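2-keto-3-deoxygluconate kinase (Thermotoga maritima, PDB 2AFB) probably catalyses the phosphorylation of 2-keto-3-deoxygluconate (EC 2.7.1.45), as a carbohydrate kinase of the pfkB family. Local coordinates at residues Phe144-Pro149 with Val192-Phe196; Cys175-Tyr179 with Asp209-Leu214; Thr17-Ile21 with Tyr62-Leu67. All coordinates share one frame; numbering follows the deposited sequence.

Contact 1: Phe144-Pro149 with Val192-Phe196; sequences FSGITP and VMIPF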
loop_
_atom_site.group_PDB
_atom_site.type_symbol
_atom_site.label_atom_id
_atom_site.label_comp_id
_atom_site.label_asym_id
_atom_site.label_seq_id
_atom_site.Cartn_x
_atom_site.Cartn_y
_atom_site.Cartn_z
ATOM N N PHE A 144 11.119 24.895 25.869
ATOM C CA PHE A 144 11.623 25.287 24.534
ATOM C C PHE A 144 12.892 24.523 24.262
ATOM O O PHE A 144 13.446 23.901 25.190
ATOM C CB PHE A 144 11.864 26.823 24.365
ATOM C CG PHE A 144 13.015 27.393 25.197
ATOM C CD1 PHE A 144 12.881 27.592 26.573
ATOM C CD2 PHE A 144 14.212 27.757 24.593
ATOM C CE1 PHE A 144 13.933 28.119 27.313
ATOM C CE2 PHE A 144 15.245 28.253 25.306
ATOM C CZ PHE A 144 15.117 28.435 26.675
ATOM N N SER A 145 13.319 24.514 22.983
ATOM C CA SER A 145 14.609 23.938 22.631
ATOM C C SER A 145 15.489 24.883 21.809
ATOM O O SER A 145 14.990 25.829 21.178
ATOM C CB SER A 145 14.425 22.632 21.892
ATOM O OG SER A 145 14.508 22.848 20.506
ATOM N N GLY A 146 16.798 24.609 21.798
ATOM C CA GLY A 146 17.774 25.424 21.024
ATOM C C GLY A 146 17.663 25.350 19.492
ATOM O O GLY A 146 18.343 26.068 18.746
ATOM N N ILE A 147 16.807 24.472 19.002
ATOM C CA ILE A 147 16.521 24.434 17.590
ATOM C C ILE A 147 15.828 25.719 17.155
ATOM O O ILE A 147 16.034 26.178 16.037
ATOM C CB ILE A 147 15.641 23.221 17.254
ATOM C CG1 ILE A 147 16.521 21.976 17.174
ATOM C CG2 ILE A 147 14.924 23.406 15.923
ATOM C CD1 ILE A 147 15.802 20.740 17.505
ATOM N N THR A 148 15.023 26.312 18.030
ATOM C CA THR A 148 14.136 27.412 17.631
ATOM C C THR A 148 14.733 28.822 17.385
ATOM O O THR A 148 14.420 29.451 16.408
ATOM C CB THR A 148 12.984 27.493 18.633
ATOM O OG1 THR A 148 12.333 26.225 18.625
ATOM C CG2 THR A 148 11.979 28.535 18.196
ATOM N N PRO A 149 15.585 29.330 18.286
ATOM C CA PRO A 149 16.093 30.671 18.059
ATOM C C PRO A 149 16.658 30.906 16.651
ATOM O O PRO A 149 16.339 31.917 16.042
ATOM C CB PRO A 149 17.176 30.833 19.147
ATOM C CG PRO A 149 16.676 29.968 20.281
ATOM C CD PRO A 149 16.078 28.754 19.552
ATOM N N VAL A 192 23.657 33.443 21.987
ATOM C CA VAL A 192 22.206 33.513 22.185
ATOM C C VAL A 192 21.680 32.690 23.374
ATOM O O VAL A 192 20.791 33.121 24.120
ATOM C CB VAL A 192 21.451 33.025 20.882
ATOM C CG1 VAL A 192 19.944 32.934 21.114
ATOM C CG2 VAL A 192 21.760 33.982 19.702
HETATM N N MSE A 193 22.208 31.492 23.543
HETATM C CA MSE A 193 21.637 30.580 24.517
HETATM C C MSE A 193 22.111 30.820 25.950
HETATM O O MSE A 193 21.411 30.499 26.895
HETATM C CB MSE A 193 21.967 29.171 24.104
HETATM C CG MSE A 193 21.349 28.825 22.758
HETATM SE SE MSE A 193 19.333 28.584 22.925
HETATM C CE MSE A 193 19.290 26.805 23.988
ATOM N N ILE A 194 23.317 31.333 26.117
ATOM C CA ILE A 194 23.866 31.500 27.459
ATOM C C ILE A 194 23.014 32.503 28.204
ATOM O O ILE A 194 22.552 32.186 29.286
ATOM C CB ILE A 194 25.391 31.801 27.444
ATOM C CG1 ILE A 194 26.126 30.476 27.320
ATOM C CG2 ILE A 194 25.853 32.555 28.715
ATOM C CD1 ILE A 194 27.535 30.544 26.766
ATOM N N PRO A 195 22.725 33.677 27.604
ATOM C CA PRO A 195 21.772 34.568 28.278
ATOM C C PRO A 195 20.434 33.953 28.671
ATOM O O PRO A 195 19.934 34.255 29.723
ATOM C CB PRO A 195 21.581 35.710 27.272
ATOM C CG PRO A 195 22.894 35.780 26.581
ATOM C CD PRO A 195 23.234 34.286 26.366
ATOM N N PHE A 196 19.886 33.046 27.865
ATOM C CA PHE A 196 18.610 32.433 28.215
ATOM C C PHE A 196 18.708 31.523 29.444
ATOM O O PHE A 196 17.703 31.230 30.087
ATOM C CB PHE A 196 18.047 31.632 27.037
ATOM C CG PHE A 196 17.590 32.463 25.857
ATOM C CD1 PHE A 196 17.088 33.760 26.003
ATOM C CD2 PHE A 196 17.615 31.919 24.595
ATOM C CE1 PHE A 196 16.653 34.498 24.898
ATOM C CE2 PHE A 196 17.186 32.658 23.480
ATOM C CZ PHE A 196 16.702 33.939 23.635
#

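Contact 2: Cys175-Tyr179 with Asp209-Leu214; sequences CDLNY and DIEKVL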
loop_
_atom_site.group_PDB
_atom_site.type_symbol
_atom_site.label_atom_id
_atom_site.label_comp_id
_atom_site.label_asym_id
_atom_site.label_seq_id
_atom_site.Cartn_x
_atom_site.Cartn_y
_atom_site.Cartn_z
ATOM N N CYS A 175 14.624 23.774 29.112
ATOM C CA CYS A 175 15.246 23.914 27.807
ATOM C C CYS A 175 15.991 22.626 27.447
ATOM O O CYS A 175 16.817 22.163 28.215
ATOM C CB CYS A 175 16.245 25.069 27.827
ATOM S SG CYS A 175 17.165 25.353 26.281
ATOM N N ASP A 176 15.692 22.065 26.292
ATOM C CA ASP A 176 16.552 21.054 25.663
ATOM C C ASP A 176 17.487 21.773 24.668
ATOM O O ASP A 176 17.028 22.331 23.695
ATOM C CB ASP A 176 15.691 19.998 24.927
ATOM C CG ASP A 176 16.519 18.828 24.330
ATOM O OD1 ASP A 176 17.766 18.975 24.114
ATOM O OD2 ASP A 176 15.891 17.759 24.063
ATOM N N LEU A 177 18.791 21.738 24.925
ATOM C CA LEU A 177 19.733 22.528 24.180
ATOM C C LEU A 177 19.725 22.207 22.688
ATOM O O LEU A 177 19.855 23.117 21.879
ATOM C CB LEU A 177 21.150 22.381 24.739
ATOM C CG LEU A 177 21.444 22.855 26.159
ATOM C CD1 LEU A 177 22.939 22.576 26.424
ATOM C CD2 LEU A 177 21.157 24.324 26.321
ATOM N N ASN A 178 19.560 20.947 22.320
ATOM C CA ASN A 178 19.404 20.584 20.904
ATOM C C ASN A 178 20.300 21.356 19.916
ATOM O O ASN A 178 19.790 22.003 18.984
ATOM C CB ASN A 178 17.939 20.802 20.478
ATOM C CG ASN A 178 17.106 19.548 20.549
ATOM O OD1 ASN A 178 17.604 18.423 20.410
ATOM N ND2 ASN A 178 15.817 19.738 20.759
ATOM N N TYR A 179 21.609 21.324 20.126
ATOM C CA TYR A 179 22.529 21.973 19.199
ATOM C C TYR A 179 22.469 21.285 17.836
ATOM O O TYR A 179 22.591 20.071 17.747
ATOM C CB TYR A 179 23.993 21.985 19.664
ATOM C CG TYR A 179 24.910 22.671 18.656
ATOM C CD1 TYR A 179 24.821 24.040 18.419
ATOM C CD2 TYR A 179 25.822 21.939 17.885
ATOM C CE1 TYR A 179 25.647 24.673 17.477
ATOM C CE2 TYR A 179 26.625 22.558 16.930
ATOM C CZ TYR A 179 26.533 23.920 16.724
ATOM O OH TYR A 179 27.353 24.522 15.783
ATOM N N ASP A 209 25.800 18.862 23.129
ATOM C CA ASP A 209 25.036 20.073 23.377
ATOM C C ASP A 209 25.763 20.942 24.439
ATOM O O ASP A 209 25.911 22.139 24.283
ATOM C CB ASP A 209 23.592 19.783 23.873
ATOM C CG ASP A 209 22.660 19.115 22.850
ATOM O OD1 ASP A 209 22.821 19.251 21.595
ATOM O OD2 ASP A 209 21.689 18.464 23.352
ATOM N N ILE A 210 26.243 20.336 25.515
ATOM C CA ILE A 210 26.882 21.097 26.598
ATOM C C ILE A 210 28.237 21.655 26.193
ATOM O O ILE A 210 28.538 22.785 26.542
ATOM C CB ILE A 210 27.033 20.247 27.865
ATOM C CG1 ILE A 210 25.646 19.761 28.333
ATOM C CG2 ILE A 210 27.794 21.011 28.992
ATOM C CD1 ILE A 210 25.672 18.852 29.523
ATOM N N GLU A 211 29.064 20.883 25.498
ATOM C CA GLU A 211 30.348 21.412 25.009
ATOM C C GLU A 211 30.053 22.580 24.081
ATOM O O GLU A 211 30.601 23.647 24.258
ATOM C CB GLU A 211 31.191 20.355 24.288
ATOM N N LYS A 212 29.159 22.392 23.121
ATOM C CA LYS A 212 28.947 23.377 22.062
ATOM C C LYS A 212 28.225 24.619 22.536
ATOM O O LYS A 212 28.666 25.730 22.266
ATOM C CB LYS A 212 28.144 22.797 20.895
ATOM C CG LYS A 212 28.890 21.787 20.014
ATOM C CD LYS A 212 30.089 22.407 19.294
ATOM C CE LYS A 212 30.614 21.500 18.149
ATOM N NZ LYS A 212 32.082 21.723 17.958
ATOM N N VAL A 213 27.091 24.435 23.195
ATOM C CA VAL A 213 26.242 25.571 23.524
ATOM C C VAL A 213 26.678 26.272 24.801
ATOM O O VAL A 213 26.468 27.457 24.947
ATOM C CB VAL A 213 24.766 25.157 23.662
ATOM C CG1 VAL A 213 23.901 26.364 24.045
ATOM C CG2 VAL A 213 24.281 24.549 22.369
ATOM N N LEU A 214 27.230 25.529 25.746
ATOM C CA LEU A 214 27.586 26.095 27.016
ATOM C C LEU A 214 29.089 26.248 27.169
ATOM O O LEU A 214 29.541 26.921 28.086
ATOM C CB LEU A 214 27.007 25.262 28.162
ATOM C CG LEU A 214 25.482 25.210 28.309
ATOM C CD1 LEU A 214 25.128 24.544 29.648
ATOM C CD2 LEU A 214 24.817 26.578 28.211
HETATM O O HOH W 1 19.397 17.225 23.242
HETATM O O HOH W 2 20.904 17.478 20.548
HETATM O O HOH W 3 24.478 18.249 19.461
#

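Contact 3: Thr17-Ile21 with Tyr62-Leu67; sequences TFGEI and YFVTKL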
loop_
_atom_site.group_PDB
_atom_site.type_symbol
_atom_site.label_atom_id
_atom_site.label_comp_id
_atom_site.label_asym_id
_atom_site.label_seq_id
_atom_site.Cartn_x
_atom_site.Cartn_y
_atom_site.Cartn_z
ATOM N N THR A 17 4.572 24.449 25.366
ATOM C CA THR A 17 5.803 24.326 24.604
ATOM C C THR A 17 5.677 25.171 23.344
ATOM O O THR A 17 4.565 25.516 22.899
ATOM C CB THR A 17 6.158 22.854 24.228
ATOM O OG1 THR A 17 5.490 22.480 23.019
ATOM C CG2 THR A 17 5.790 21.905 25.299
ATOM N N PHE A 18 6.828 25.511 22.787
ATOM C CA PHE A 18 6.902 26.459 21.686
ATOM C C PHE A 18 7.960 26.044 20.737
ATOM O O PHE A 18 9.079 25.787 21.131
ATOM C CB PHE A 18 7.315 27.821 22.201
ATOM C CG PHE A 18 7.575 28.853 21.118
ATOM C CD1 PHE A 18 6.549 29.317 20.335
ATOM C CD2 PHE A 18 8.844 29.400 20.939
ATOM C CE1 PHE A 18 6.770 30.278 19.355
ATOM C CE2 PHE A 18 9.082 30.386 19.954
ATOM C CZ PHE A 18 8.043 30.811 19.171
ATOM N N GLY A 19 7.616 26.062 19.472
ATOM C CA GLY A 19 8.594 25.872 18.434
ATOM C C GLY A 19 7.936 25.617 17.102
ATOM O O GLY A 19 6.857 26.137 16.847
ATOM N N GLU A 20 8.621 24.844 16.259
ATOM C CA GLU A 20 8.149 24.520 14.888
ATOM C C GLU A 20 7.711 23.092 14.727
ATOM O O GLU A 20 8.428 22.174 15.115
ATOM C CB GLU A 20 9.243 24.810 13.830
ATOM C CG GLU A 20 8.834 24.411 12.415
ATOM C CD GLU A 20 9.629 25.086 11.275
ATOM O OE1 GLU A 20 10.840 25.327 11.428
ATOM O OE2 GLU A 20 9.055 25.312 10.189
ATOM N N ILE A 21 6.554 22.922 14.112
ATOM C CA ILE A 21 6.114 21.633 13.658
ATOM C C ILE A 21 6.158 21.571 12.135
ATOM O O ILE A 21 5.798 22.524 11.433
ATOM C CB ILE A 21 4.738 21.270 14.250
ATOM C CG1 ILE A 21 4.449 19.795 13.961
ATOM C CG2 ILE A 21 3.645 22.214 13.742
ATOM C CD1 ILE A 21 3.255 19.216 14.610
ATOM N N TYR A 62 -0.328 22.463 25.761
ATOM C CA TYR A 62 -0.604 23.372 24.633
ATOM C C TYR A 62 0.678 23.530 23.860
ATOM O O TYR A 62 1.742 23.710 24.448
ATOM C CB TYR A 62 -1.041 24.747 25.099
ATOM C CG TYR A 62 -2.307 24.773 25.888
ATOM C CD1 TYR A 62 -2.345 24.319 27.192
ATOM C CD2 TYR A 62 -3.479 25.307 25.340
ATOM C CE1 TYR A 62 -3.541 24.353 27.930
ATOM C CE2 TYR A 62 -4.664 25.363 26.075
ATOM C CZ TYR A 62 -4.677 24.880 27.369
ATOM O OH TYR A 62 -5.846 24.931 28.103
ATOM N N PHE A 63 0.574 23.483 22.543
ATOM C CA PHE A 63 1.723 23.747 21.703
ATOM C C PHE A 63 1.511 25.097 21.034
ATOM O O PHE A 63 0.470 25.352 20.428
ATOM C CB PHE A 63 1.869 22.669 20.638
ATOM C CG PHE A 63 3.011 22.892 19.696
ATOM C CD1 PHE A 63 4.286 22.984 20.177
ATOM C CD2 PHE A 63 2.809 22.943 18.311
ATOM C CE1 PHE A 63 5.357 23.168 19.335
ATOM C CE2 PHE A 63 3.865 23.108 17.464
ATOM C CZ PHE A 63 5.164 23.212 17.979
ATOM N N VAL A 64 2.522 25.947 21.140
ATOM C CA VAL A 64 2.456 27.274 20.584
ATOM C C VAL A 64 3.332 27.328 19.330
ATOM O O VAL A 64 4.497 26.990 19.380
ATOM C CB VAL A 64 2.952 28.298 21.592
ATOM C CG1 VAL A 64 2.860 29.725 20.995
ATOM C CG2 VAL A 64 2.177 28.150 22.869
ATOM N N THR A 65 2.755 27.776 18.227
ATOM C CA THR A 65 3.463 27.883 16.964
ATOM C C THR A 65 2.639 28.758 16.005
ATOM O O THR A 65 1.643 29.365 16.401
ATOM C CB THR A 65 3.787 26.493 16.337
ATOM O OG1 THR A 65 4.831 26.649 15.382
ATOM C CG2 THR A 65 2.582 25.837 15.640
ATOM N N LYS A 66 3.118 28.863 14.766
ATOM C CA LYS A 66 2.398 29.486 13.666
ATOM C C LYS A 66 2.380 28.471 12.527
ATOM O O LYS A 66 3.396 27.803 12.243
ATOM C CB LYS A 66 3.075 30.831 13.228
ATOM C CG LYS A 66 2.198 31.676 12.362
ATOM C CD LYS A 66 2.861 32.936 11.925
ATOM C CE LYS A 66 1.841 33.959 11.351
ATOM N NZ LYS A 66 2.539 35.252 10.931
ATOM N N LEU A 67 1.201 28.310 11.929
ATOM C CA LEU A 67 1.026 27.489 10.747
ATOM C C LEU A 67 0.260 28.241 9.697
ATOM O O LEU A 67 -0.560 29.093 10.045
ATOM C CB LEU A 67 0.232 26.226 11.091
ATOM C CG LEU A 67 0.987 25.279 12.022
ATOM C CD1 LEU A 67 0.092 24.205 12.531
ATOM C CD2 LEU A 67 2.175 24.691 11.281
HETATM O O HOH W 4 5.316 25.319 12.979
#

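Contact 1: Phe144-Pro149 with Val192-Phe196
Met193, present as selenomethionine, lays the selenium and methyl end of its side chain against Gly146 and Pro149. Its CG stands anti to the carbonyl carbon, and two further bends, chi2 -73° and chi3 -70°, curl the chain back toward the turn. Met193 CE thereby comes 3.6 Å from Gly146 CA. Its SE lies 4.0 Å from Pro149 CG. A flexible, unbranched chain suits this uneven surface, a turn followed by a proline ring, which it crosses at about a right angle. Glycine fits position 146 because a beta carbon there would fall only 3.1 Å from Met193 CE.

The remaining contacts across the interface are also apolar. Besides the selenium, the rigid ring of Pro149 meets two more side chains: its CB rests 4.0 Å from Val192 CG1, and its CG meets the edge of the Phe196 ring, near the ring plane, 4.2 Å from CE2. Phe144 touches more loosely, with CZ 4.4 Å from Phe196 CB.

Polar bonds stay within 144-149 or run to other parts of the chain. A type I turn from Ser145 to Thr148 is closed by Thr148 N bonding to Ser145 O, and Ser145 OG accepts from Ile147 N at 3.2 Å, an ST turn. Ser145 points away from the helix, and its hydroxyl, like that of Thr148, is bonded to Glu47.

The contact thus packs the C-terminal end of strand 139-145 and the turn after it against helix 186-196. Leu159 and Leu163 of helix 155-169 cover Phe144, Leu163 also touches Phe196, and strand 172-176 pairs with Phe144 and presses Cys175 on Met193.

Contact 2: Cys175-Tyr179 with Asp209-Leu214
Asp209 holds CG anti to its carbonyl carbon (chi1 -67°), which swings the carboxylate over the backbone of Asn178 and Tyr179, while Tyr179, with CG anti to its backbone N (chi1 180°), turns one face of its ring to Lys212. Asp209 OD1 accepts from Tyr179 N at 2.8 Å, the N-H arriving from above the carboxylate plane, 57° out of it. A water bonded to the same OD1 also donates to Tyr179 O, so one carboxylate oxygen serves both ends of this residue's backbone. An alanine here would probably leave Tyr179 N without its acceptor and the water on Tyr179 O without its second partner. Next to it, Lys212 CB sits over the Tyr179 ring, 4.0 Å from the centroid, a CH-pi contact using the aliphatic part of lysine.

Leu177, whose branches can reach in two directions, fills the apolar side: CD2 meets Val213 CG1 at 4.1 Å and CD1 meets Leu214 CG.

Asp176 OD1 lies 4.0 Å from Asp209 OD2, and the two carboxylates, if both ionised, would probably repel. Helix 207-214 thus holds the loop after strand 172-176 by one carboxylate oxygen on the Tyr179 backbone, with leucine and valine packed alongside, and the neighbouring acid probably raises the cost of ionising both.

Contact 3: Thr17-Ile21 with Tyr62-Leu67
Neighbouring parallel strands of the central sheet meet here, Thr17 bridging to Phe63 and Phe18 to Val64. Thr17 N bonds to Tyr62 O, Val64 N to Thr17 O at 2.7 Å, and Gly19 N to Val64 O at 3.3 Å, so the pairing carries on just past the end of strand 14-18. There the chain turns off through Gly19, whose phi of 167° suits a residue without a side chain. Thr65, across from it, still reaches the turning chain: with OG1 anti to the backbone N, chi1 -161°, the hydroxyl donates to Gly19 O at 2.6 Å, in the carbonyl plane. The same hydroxyl accepts from a water that in turn takes the N-H of Ile21.

Phe63 lies along the departing chain. Thr17 OG1, bonded to Glu47 O, approaches the ring edge in its plane, 3.1 Å from CD1, while Ile21 CB packs 3.8 Å from CE2. Helices 46-56 and 71-82 cover this side; on the other face, Phe18 CD1 touches Val64 CG1 beneath helix 155-169.

The flat ring of Phe63 and the branched Ile21 fill the layer under helices 46-56 and 71-82. Where regular pairing stops, a threonine hydroxyl and a water take over, satisfying the buried Gly19 O and Ile21 N.

All three contacts are largely buried and reach one sheet, in which strand 139-145 lies between strands 14-18 and 172-176. Contact 3 joins strand to strand, so backbone bonds dominate it; contacts 1 and 2 set strand ends and the loops after them against helices. Contact 1 is wholly apolar across its interface, whereas contact 2 adds a carboxylate and waters, with a partly exposed margin at Tyr179 and Lys212. Contacts 1 and 2 adjoin directly, Gly146 N lying 3.0 Å from Asp176 O, and helix 186-196, part of contact 1, also touches contact 2 where Met193 packs on Leu177. Thr148 touches Phe18, tying contact 1 to contact 3, while contacts 2 and 3 stay apart, their centres about 20 Å from each other.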